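Local coordinates for ABC transporter, substrate-binding protein (Clostridium perfringens, PDB 4EDP) that probably binds a solute outside the cell membrane and delivers it to the membrane-spanning part of an ABC importer, at residues K59-E64 with A279-N284; K50-E55 with Q292-K297. All blocks are in the same frame, centred on the assembly; numbering follows the deposited sequence.

Contact 1: residues K59-E64 with A279-N284; sequences KEHGVE and AYEFIN
Between 59-64 and 279-284 only the side chains of His61 and Glu281 touch. In 279-284, Ala279 and Tyr280 are buried against Ile269 of strand 262-269, and Tyr280 OH accepts the backbone N-H of Asp110. Glu281 then points across to helix 46-61. With CG anti to its carbonyl carbon (chi1 -71°) and the chain extended beyond, it carries OE1 to 3.2 Å from His61 CE1. The carboxylate and imidazole planes are 33° apart. Glu281 OE1 also lies 3.3 Å from His61 ND1, but at an angle too poor for a hydrogen bond. A water makes the link instead: it donates to Glu281 OE1 at 2.7 Å and pairs with His61 ND1 at 2.8 Å. Next along, the buried ring of Phe282 meets Phe57 edge-to-face, while the His61 ring also packs on Phe57. Ile283 lies on strand 262-269, and Asn284 OD1 is hydrogen-bonded to the backbone N of Asn116. Helix 276-286 packs on strands 89-93 and 262-269, as helices flank the sheet in an alpha/beta lobe of the solute-binding protein fold. The water bridge lies at the surface, between this helix and helix 46-61.

Contact 2: residues K50-E55 with Q292-K297; sequences KETVFE and QEKTAK
Thr52 turns CG2 anti to its backbone N, which leaves OG1 beside that N (chi1 -58°) and presents the methyl to helix 289-299. In Thr295, chi1 of 55° sets OG1 between the backbone N and the carbonyl carbon and sends CG2 toward helix 46-61. The methyls meet, with Thr52 CG2 4.0 Å from Thr295 CG2. Val53 closes in from the next position, its CG2 3.5 Å from Thr295 CG2. Both hydroxyls are occupied within their own helices, Thr52 OG1 with Val48 O and Thr295 OG1 with Val291 O, so the threonines meet through carbon.

Lys294 borders this apolar patch. Its CB lies 3.8 Å from Thr52 CG2, and the two side chains run past each other in opposite directions. The ammonium group arrives beside Thr52 O, to which Lys294 NZ makes a weak hydrogen bond of 3.4 Å. A water accepts from Lys294 NZ at 2.6 Å and donates to Glu51 O at 3.1 Å. The backbone of helix 46-61 explains why these two carbonyls are met. In a wider pi-type turn Glu55 N bonds to Lys50 O at 2.8 Å rather than to Glu51 O, and Pro56, which Lys294 touches, has no N-H to offer Thr52 O. The next carbonyl, Val53 O, is taken by Tyr285 OH.

The helices run roughly antiparallel, 154° between directions; the axes of 50-55 and 292-297 approach to 9.9 Å. Helix 46-61 also packs through Phe54 on strand 65-69, as helices flank the sheet in an alpha/beta lobe of the solute-binding protein fold. Small branched side chains make up the buried part of this interface. Its polar component is an amine that, together with its water, serves backbone oxygens the helix leaves without a regular bond.

In the fold
Helix 46-61 serves both contacts, meeting helix 276-286 near its C-terminal end in contact 1 and helix 289-299 farther back in contact 2. These two partners follow each other in the chain, and contact 1 is nested within the loop closed by contact 2. Contact 1 lies at the surface and depends on a water between side chains. Contact 2 is largely buried and apolar, with its lysine and water directed at backbone carbonyls. The centres are about 14 Å apart, and Phe282 joins them: its CZ packs 3.5 Å from Phe54 CE1. Both join residues more than 200 positions apart within the same lobe.

Contact 1: residues K59-E64 with A279-N284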
loop_
_atom_site.group_PDB
_atom_site.type_symbol
_atom_site.label_atom_id
_atom_site.label_comp_id
_atom_site.label_asym_id
_atom_site.label_seq_id
_atom_site.Cartn_x
_atom_site.Cartn_y
_atom_site.Cartn_z
ATOM N N LYS A 59 -19.294 -21.485 1.167
ATOM C CA LYS A 59 -19.638 -22.903 1.169
ATOM C C LYS A 59 -19.280 -23.579 2.486
ATOM O O LYS A 59 -20.013 -24.439 2.981
ATOM C CB LYS A 59 -18.937 -23.635 0.021
ATOM C CG LYS A 59 -19.420 -23.240 -1.375
ATOM C CD LYS A 59 -18.780 -24.114 -2.454
ATOM C CE LYS A 59 -19.324 -23.793 -3.854
ATOM N NZ LYS A 59 -19.047 -22.385 -4.272
ATOM N N GLU A 60 -18.142 -23.199 3.048
ATOM C CA GLU A 60 -17.699 -23.773 4.307
ATOM C C GLU A 60 -18.619 -23.415 5.478
ATOM O O GLU A 60 -18.883 -24.260 6.349
ATOM C CB GLU A 60 -16.262 -23.319 4.611
ATOM C CG GLU A 60 -15.745 -23.684 6.006
ATOM C CD GLU A 60 -15.737 -25.178 6.285
ATOM O OE1 GLU A 60 -15.922 -25.981 5.340
ATOM O OE2 GLU A 60 -15.540 -25.553 7.462
ATOM N N HIS A 61 -19.114 -22.177 5.492
ATOM C CA HIS A 61 -19.961 -21.691 6.580
ATOM C C HIS A 61 -21.450 -21.705 6.288
ATOM O O HIS A 61 -22.251 -21.336 7.146
ATOM C CB HIS A 61 -19.535 -20.275 6.988
ATOM C CG HIS A 61 -18.196 -20.221 7.646
ATOM N ND1 HIS A 61 -18.034 -20.367 9.008
ATOM C CD2 HIS A 61 -16.954 -20.049 7.135
ATOM C CE1 HIS A 61 -16.749 -20.278 9.307
ATOM N NE2 HIS A 61 -16.073 -20.092 8.188
ATOM N N GLY A 62 -21.821 -22.150 5.092
ATOM C CA GLY A 62 -23.219 -22.210 4.705
ATOM C C GLY A 62 -23.887 -20.851 4.748
ATOM O O GLY A 62 -24.943 -20.700 5.363
ATOM N N VAL A 63 -23.261 -19.862 4.107
ATOM C CA VAL A 63 -23.795 -18.494 4.045
ATOM C C VAL A 63 -23.639 -17.916 2.641
ATOM O O VAL A 63 -22.947 -18.493 1.795
ATOM C CB VAL A 63 -23.083 -17.537 5.040
ATOM C CG1 VAL A 63 -23.173 -18.077 6.447
ATOM C CG2 VAL A 63 -21.621 -17.331 4.649
ATOM N N GLU A 64 -24.299 -16.783 2.402
ATOM C CA GLU A 64 -24.217 -16.092 1.128
ATOM C C GLU A 64 -23.373 -14.822 1.279
ATOM O O GLU A 64 -23.526 -14.086 2.252
ATOM C CB GLU A 64 -25.604 -15.700 0.625
ATOM C CG GLU A 64 -25.564 -14.980 -0.724
ATOM C CD GLU A 64 -26.940 -14.610 -1.269
ATOM O OE1 GLU A 64 -27.959 -15.174 -0.806
ATOM O OE2 GLU A 64 -26.994 -13.762 -2.188
ATOM N N ALA A 279 -18.165 -12.072 10.744
ATOM C CA ALA A 279 -17.167 -11.098 10.279
ATOM C C ALA A 279 -15.788 -11.452 10.840
ATOM O O ALA A 279 -14.793 -11.433 10.107
ATOM C CB ALA A 279 -17.567 -9.687 10.691
ATOM N N TYR A 280 -15.728 -11.760 12.139
ATOM C CA TYR A 280 -14.458 -12.166 12.751
ATOM C C TYR A 280 -13.921 -13.444 12.104
ATOM O O TYR A 280 -12.732 -13.548 11.836
ATOM C CB TYR A 280 -14.606 -12.385 14.255
ATOM C CG TYR A 280 -14.486 -11.133 15.079
ATOM C CD1 TYR A 280 -13.239 -10.600 15.363
ATOM C CD2 TYR A 280 -15.603 -10.497 15.603
ATOM C CE1 TYR A 280 -13.112 -9.457 16.129
ATOM C CE2 TYR A 280 -15.482 -9.348 16.377
ATOM C CZ TYR A 280 -14.235 -8.836 16.633
ATOM O OH TYR A 280 -14.076 -7.692 17.392
ATOM N N GLU A 281 -14.792 -14.428 11.884
ATOM C CA GLU A 281 -14.382 -15.678 11.243
ATOM C C GLU A 281 -13.788 -15.394 9.872
ATOM O O GLU A 281 -12.785 -15.998 9.477
ATOM C CB GLU A 281 -15.566 -16.670 11.134
ATOM C CG GLU A 281 -15.987 -17.254 12.471
ATOM C CD GLU A 281 -17.237 -18.115 12.389
ATOM O OE1 GLU A 281 -17.947 -18.070 11.369
ATOM O OE2 GLU A 281 -17.525 -18.818 13.366
ATOM N N PHE A 282 -14.393 -14.466 9.143
ATOM C CA PHE A 282 -13.899 -14.146 7.829
ATOM C C PHE A 282 -12.514 -13.496 7.853
ATOM O O PHE A 282 -11.650 -13.852 7.037
ATOM C CB PHE A 282 -14.858 -13.253 7.045
ATOM C CG PHE A 282 -14.369 -12.979 5.662
ATOM C CD1 PHE A 282 -14.689 -13.824 4.626
ATOM C CD2 PHE A 282 -13.522 -11.923 5.417
ATOM C CE1 PHE A 282 -14.191 -13.607 3.356
ATOM C CE2 PHE A 282 -13.029 -11.689 4.144
ATOM C CZ PHE A 282 -13.364 -12.527 3.115
ATOM N N ILE A 283 -12.288 -12.560 8.768
ATOM C CA ILE A 283 -10.972 -11.897 8.847
ATOM C C ILE A 283 -9.913 -12.936 9.188
ATOM O O ILE A 283 -8.823 -12.968 8.586
ATOM C CB ILE A 283 -10.977 -10.708 9.832
ATOM C CG1 ILE A 283 -11.923 -9.617 9.320
ATOM C CG2 ILE A 283 -9.535 -10.148 10.048
ATOM C CD1 ILE A 283 -12.030 -8.361 10.212
ATOM N N ASN A 284 -10.234 -13.808 10.140
ATOM C CA ASN A 284 -9.318 -14.874 10.533
ATOM C C ASN A 284 -9.003 -15.775 9.335
ATOM O O ASN A 284 -7.858 -16.193 9.132
ATOM C CB ASN A 284 -9.892 -15.693 11.687
ATOM C CG ASN A 284 -8.878 -16.639 12.277
ATOM O OD1 ASN A 284 -7.793 -16.229 12.683
ATOM N ND2 ASN A 284 -9.234 -17.909 12.355
HETATM O O HOH W 1 -19.963 -19.867 10.913
#

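Contact 2: residues K50-E55 with Q292-K297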
loop_
_atom_site.group_PDB
_atom_site.type_symbol
_atom_site.label_atom_id
_atom_site.label_comp_id
_atom_site.label_asym_id
_atom_site.label_seq_id
_atom_site.Cartn_x
_atom_site.Cartn_y
_atom_site.Cartn_z
ATOM N N LYS A 50 -13.973 -13.969 -6.301
ATOM C CA LYS A 50 -15.069 -14.791 -5.798
ATOM C C LYS A 50 -14.648 -16.251 -5.719
ATOM O O LYS A 50 -14.890 -16.927 -4.728
ATOM C CB LYS A 50 -16.279 -14.673 -6.720
ATOM C CG LYS A 50 -17.072 -13.382 -6.602
ATOM C CD LYS A 50 -18.103 -13.301 -7.723
ATOM C CE LYS A 50 -19.189 -12.276 -7.434
ATOM N NZ LYS A 50 -18.622 -10.959 -7.067
ATOM N N GLU A 51 -14.020 -16.728 -6.784
ATOM C CA GLU A 51 -13.575 -18.110 -6.878
ATOM C C GLU A 51 -12.539 -18.487 -5.819
ATOM O O GLU A 51 -12.618 -19.543 -5.188
ATOM C CB GLU A 51 -12.975 -18.326 -8.271
ATOM C CG GLU A 51 -12.397 -19.699 -8.511
ATOM C CD GLU A 51 -11.759 -19.819 -9.889
ATOM O OE1 GLU A 51 -11.807 -18.838 -10.668
ATOM O OE2 GLU A 51 -11.196 -20.890 -10.186
ATOM N N THR A 52 -11.579 -17.593 -5.616
ATOM C CA THR A 52 -10.478 -17.823 -4.704
ATOM C C THR A 52 -10.758 -17.566 -3.233
ATOM O O THR A 52 -10.355 -18.352 -2.380
ATOM C CB THR A 52 -9.290 -16.919 -5.105
ATOM O OG1 THR A 52 -8.916 -17.211 -6.458
ATOM C CG2 THR A 52 -8.089 -17.135 -4.168
ATOM N N VAL A 53 -11.452 -16.473 -2.942
ATOM C CA VAL A 53 -11.703 -16.060 -1.569
ATOM C C VAL A 53 -13.106 -16.255 -0.989
ATOM O O VAL A 53 -13.294 -16.971 -0.001
ATOM C CB VAL A 53 -11.350 -14.552 -1.431
ATOM C CG1 VAL A 53 -11.669 -14.035 -0.027
ATOM C CG2 VAL A 53 -9.880 -14.333 -1.774
ATOM N N PHE A 54 -14.092 -15.646 -1.619
ATOM C CA PHE A 54 -15.430 -15.652 -1.066
ATOM C C PHE A 54 -16.230 -16.940 -1.151
ATOM O O PHE A 54 -16.845 -17.348 -0.170
ATOM C CB PHE A 54 -16.215 -14.489 -1.653
ATOM C CG PHE A 54 -15.548 -13.165 -1.430
ATOM C CD1 PHE A 54 -15.341 -12.696 -0.145
ATOM C CD2 PHE A 54 -15.139 -12.382 -2.494
ATOM C CE1 PHE A 54 -14.719 -11.483 0.074
ATOM C CE2 PHE A 54 -14.528 -11.154 -2.272
ATOM C CZ PHE A 54 -14.309 -10.716 -0.985
ATOM N N GLU A 55 -16.234 -17.572 -2.311
ATOM C CA GLU A 55 -17.011 -18.793 -2.480
ATOM C C GLU A 55 -16.613 -19.915 -1.531
ATOM O O GLU A 55 -17.492 -20.580 -0.958
ATOM C CB GLU A 55 -16.961 -19.266 -3.931
ATOM C CG GLU A 55 -17.888 -18.505 -4.870
ATOM C CD GLU A 55 -19.368 -18.844 -4.664
ATOM O OE1 GLU A 55 -19.725 -19.449 -3.624
ATOM O OE2 GLU A 55 -20.183 -18.513 -5.562
ATOM N N GLN A 292 -3.816 -16.841 2.197
ATOM C CA GLN A 292 -2.678 -15.977 1.869
ATOM C C GLN A 292 -1.868 -16.579 0.694
ATOM O O GLN A 292 -1.406 -15.851 -0.193
ATOM C CB GLN A 292 -1.833 -15.785 3.135
ATOM C CG GLN A 292 -2.528 -14.918 4.212
ATOM C CD GLN A 292 -2.262 -13.423 4.048
ATOM O OE1 GLN A 292 -1.116 -13.018 3.879
ATOM N NE2 GLN A 292 -3.302 -12.600 4.172
ATOM N N GLU A 293 -1.676 -17.892 0.693
ATOM C CA GLU A 293 -0.969 -18.562 -0.412
ATOM C C GLU A 293 -1.796 -18.473 -1.700
ATOM O O GLU A 293 -1.282 -18.105 -2.745
ATOM C CB GLU A 293 -0.683 -20.032 -0.078
ATOM C CG GLU A 293 0.342 -20.196 1.029
ATOM C CD GLU A 293 0.613 -21.638 1.439
ATOM O OE1 GLU A 293 -0.200 -22.538 1.120
ATOM O OE2 GLU A 293 1.650 -21.852 2.107
ATOM N N LYS A 294 -3.086 -18.791 -1.612
ATOM C CA LYS A 294 -3.968 -18.750 -2.783
ATOM C C LYS A 294 -4.047 -17.365 -3.410
ATOM O O LYS A 294 -3.983 -17.244 -4.631
ATOM C CB LYS A 294 -5.381 -19.241 -2.430
ATOM C CG LYS A 294 -5.437 -20.728 -2.091
ATOM C CD LYS A 294 -6.810 -21.185 -1.603
ATOM C CE LYS A 294 -7.898 -21.063 -2.658
ATOM N NZ LYS A 294 -9.221 -21.526 -2.119
ATOM N N THR A 295 -4.183 -16.323 -2.593
ATOM C CA THR A 295 -4.293 -14.954 -3.127
ATOM C C THR A 295 -2.968 -14.419 -3.689
ATOM O O THR A 295 -2.969 -13.594 -4.610
ATOM C CB THR A 295 -4.899 -13.973 -2.100
ATOM O OG1 THR A 295 -4.143 -14.014 -0.887
ATOM C CG2 THR A 295 -6.339 -14.369 -1.794
ATOM N N ALA A 296 -1.849 -14.899 -3.149
ATOM C CA ALA A 296 -0.527 -14.510 -3.646
ATOM C C ALA A 296 -0.403 -15.012 -5.090
ATOM O O ALA A 296 0.020 -14.295 -5.998
ATOM C CB ALA A 296 0.544 -15.143 -2.791
ATOM N N LYS A 297 -0.813 -16.256 -5.287
ATOM C CA LYS A 297 -0.742 -16.908 -6.596
ATOM C C LYS A 297 -1.798 -16.441 -7.589
ATOM O O LYS A 297 -1.494 -16.203 -8.767
ATOM C CB LYS A 297 -0.886 -18.420 -6.413
ATOM C CG LYS A 297 0.177 -19.042 -5.520
ATOM C CD LYS A 297 -0.100 -20.510 -5.265
ATOM C CE LYS A 297 0.843 -21.060 -4.217
ATOM N NZ LYS A 297 0.550 -22.478 -3.914
HETATM O O HOH W 2 -10.673 -21.799 -4.228
#